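Local coordinates for outer membrane protein Omp121 (Bacteroides thetaiotaomicron, PDB 5FQ8) that probably imports a nutrient across the outer membrane as a TonB-dependent receptor, a beta-barrel transporter with an internal plug domain, at residues Gln446-Ile451 / Tyr489-Val494. Sequence-based numbering, arbitrary orientation.
Sequences QYSEQI and YQYSEV
Residues 446-451 and 489-494, at the open end of the antiparallel beta hairpin of strands 446-469 and 472-495, lie in the wall of the TonB-dependent receptor barrel. Six backbone hydrogen bonds join them, paired at Tyr447-Val494, Glu449-Ser492 and Ile451-Gln490. On the face bearing Ser448, Gln450, Tyr491 and Glu493, each carboxylate oxygen of Glu493 takes a bond from a side chain. The extended Gln446 chain brings NE2 to 2.6 Å from Glu493 OE2, above the carboxylate plane, in a bent bond (133° at the hydrogen), while Tyr491 OH donates to OE1. An alanine in place of Glu493 removes the acceptor of both donors and would probably let the Tyr491 ring and the Gln446 amide loosen. That ring, its CG anti to the backbone N (chi1 179°), runs along its own strand toward Glu493, bringing OH to 3.1 Å from Ser448 CB, with Gln450 CB at its edge. Gln450 NE2 sits 3.1 Å above one face of the Tyr489 ring, nearest CG. Farther out, strands 398-417 and 513-534 flank the hairpin. The opposite face, carrying Tyr447, Glu449, Ile451 and Ser492, packs in part against a second subunit, where Ile451 meets Ile451 of that copy. Back at Glu493, Asn495 ND2 supplies OE2 with a second bond.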
loop_
_atom_site.group_PDB
_atom_site.type_symbol
_atom_site.label_atom_id
_atom_site.label_comp_id
_atom_site.label_asym_id
_atom_site.label_seq_id
_atom_site.Cartn_x
_atom_site.Cartn_y
_atom_site.Cartn_z
ATOM N N GLN B 446 1.651 2.589 11.110
ATOM C CA GLN B 446 1.022 2.764 9.815
ATOM C C GLN B 446 1.888 3.709 9.012
ATOM O O GLN B 446 2.540 4.584 9.572
ATOM C CB GLN B 446 -0.387 3.310 9.967
ATOM C CG GLN B 446 -1.097 3.538 8.683
ATOM C CD GLN B 446 -2.421 4.203 8.898
ATOM O OE1 GLN B 446 -2.629 4.862 9.908
ATOM N NE2 GLN B 446 -3.335 4.016 7.967
ATOM N N TYR B 447 1.912 3.503 7.706
ATOM C CA TYR B 447 2.689 4.357 6.821
ATOM C C TYR B 447 2.029 4.368 5.461
ATOM O O TYR B 447 1.822 3.312 4.870
ATOM C CB TYR B 447 4.120 3.876 6.703
ATOM C CG TYR B 447 4.881 4.638 5.660
ATOM C CD1 TYR B 447 5.343 5.907 5.921
ATOM C CD2 TYR B 447 5.120 4.102 4.405
ATOM C CE1 TYR B 447 6.036 6.615 4.976
ATOM C CE2 TYR B 447 5.813 4.810 3.447
ATOM C CZ TYR B 447 6.266 6.071 3.739
ATOM O OH TYR B 447 6.958 6.807 2.805
ATOM N N SER B 448 1.724 5.549 4.954
ATOM C CA SER B 448 1.140 5.658 3.632
ATOM C C SER B 448 1.899 6.696 2.820
ATOM O O SER B 448 2.636 7.522 3.351
ATOM C CB SER B 448 -0.339 6.007 3.709
ATOM O OG SER B 448 -0.511 7.291 4.255
ATOM N N GLU B 449 1.741 6.599 1.512
ATOM C CA GLU B 449 2.331 7.525 0.569
ATOM C C GLU B 449 1.356 7.676 -0.577
ATOM O O GLU B 449 0.723 6.706 -0.982
ATOM C CB GLU B 449 3.688 7.032 0.064
ATOM C CG GLU B 449 4.242 7.846 -1.076
ATOM C CD GLU B 449 5.568 7.351 -1.552
ATOM O OE1 GLU B 449 6.471 7.205 -0.719
ATOM O OE2 GLU B 449 5.707 7.086 -2.755
ATOM N N GLN B 450 1.210 8.892 -1.070
ATOM C CA GLN B 450 0.327 9.154 -2.193
ATOM C C GLN B 450 1.012 10.128 -3.130
ATOM O O GLN B 450 1.699 11.038 -2.680
ATOM C CB GLN B 450 -1.010 9.710 -1.716
ATOM C CG GLN B 450 -1.990 9.919 -2.822
ATOM C CD GLN B 450 -3.189 10.703 -2.378
ATOM O OE1 GLN B 450 -3.487 10.770 -1.194
ATOM N NE2 GLN B 450 -3.884 11.314 -3.325
ATOM N N ILE B 451 0.850 9.921 -4.423
ATOM C CA ILE B 451 1.423 10.802 -5.423
ATOM C C ILE B 451 0.270 11.281 -6.272
ATOM O O ILE B 451 -0.384 10.479 -6.939
ATOM C CB ILE B 451 2.498 10.111 -6.272
ATOM C CG1 ILE B 451 3.770 9.927 -5.473
ATOM C CG2 ILE B 451 2.817 10.913 -7.496
ATOM C CD1 ILE B 451 4.871 9.501 -6.303
ATOM N N TYR B 489 -4.156 9.985 -8.956
ATOM C CA TYR B 489 -3.203 9.741 -7.888
ATOM C C TYR B 489 -3.003 8.250 -7.732
ATOM O O TYR B 489 -3.694 7.446 -8.347
ATOM C CB TYR B 489 -3.629 10.377 -6.554
ATOM C CG TYR B 489 -4.864 9.792 -5.909
ATOM C CD1 TYR B 489 -4.814 8.594 -5.224
ATOM C CD2 TYR B 489 -6.065 10.460 -5.956
ATOM C CE1 TYR B 489 -5.922 8.071 -4.640
ATOM C CE2 TYR B 489 -7.181 9.941 -5.368
ATOM C CZ TYR B 489 -7.102 8.747 -4.712
ATOM O OH TYR B 489 -8.219 8.226 -4.118
ATOM N N GLN B 490 -2.034 7.901 -6.898
ATOM C CA GLN B 490 -1.721 6.519 -6.577
ATOM C C GLN B 490 -1.427 6.437 -5.093
ATOM O O GLN B 490 -0.472 7.042 -4.616
ATOM C CB GLN B 490 -0.532 6.009 -7.387
ATOM C CG GLN B 490 -0.289 4.539 -7.192
ATOM C CD GLN B 490 1.053 4.119 -7.654
ATOM O OE1 GLN B 490 1.899 4.941 -7.918
ATOM N NE2 GLN B 490 1.260 2.829 -7.771
ATOM N N TYR B 491 -2.225 5.674 -4.372
ATOM C CA TYR B 491 -2.096 5.581 -2.933
ATOM C C TYR B 491 -1.618 4.196 -2.533
ATOM O O TYR B 491 -1.904 3.211 -3.204
ATOM C CB TYR B 491 -3.432 5.886 -2.273
ATOM C CG TYR B 491 -3.417 5.782 -0.778
ATOM C CD1 TYR B 491 -2.878 6.791 0.000
ATOM C CD2 TYR B 491 -3.954 4.682 -0.142
ATOM C CE1 TYR B 491 -2.868 6.704 1.360
ATOM C CE2 TYR B 491 -3.948 4.590 1.220
ATOM C CZ TYR B 491 -3.407 5.608 1.965
ATOM O OH TYR B 491 -3.393 5.529 3.329
ATOM N N SER B 492 -0.881 4.122 -1.435
ATOM C CA SER B 492 -0.465 2.821 -0.950
ATOM C C SER B 492 -0.117 2.924 0.532
ATOM O O SER B 492 0.567 3.856 0.947
ATOM C CB SER B 492 0.698 2.283 -1.790
ATOM O OG SER B 492 1.939 2.551 -1.196
ATOM N N GLU B 493 -0.599 1.955 1.316
ATOM C CA GLU B 493 -0.598 1.998 2.771
ATOM C C GLU B 493 -0.182 0.651 3.314
ATOM O O GLU B 493 -0.570 -0.370 2.758
ATOM C CB GLU B 493 -2.001 2.347 3.280
ATOM C CG GLU B 493 -2.188 2.427 4.764
ATOM C CD GLU B 493 -3.646 2.533 5.133
ATOM O OE1 GLU B 493 -4.442 2.979 4.292
ATOM O OE2 GLU B 493 -4.010 2.154 6.260
ATOM N N VAL B 494 0.589 0.637 4.390
ATOM C CA VAL B 494 0.884 -0.593 5.116
ATOM C C VAL B 494 0.628 -0.353 6.583
ATOM O O VAL B 494 0.878 0.739 7.097
ATOM C CB VAL B 494 2.334 -1.090 4.924
ATOM C CG1 VAL B 494 2.532 -1.613 3.541
ATOM C CG2 VAL B 494 3.294 0.008 5.232
#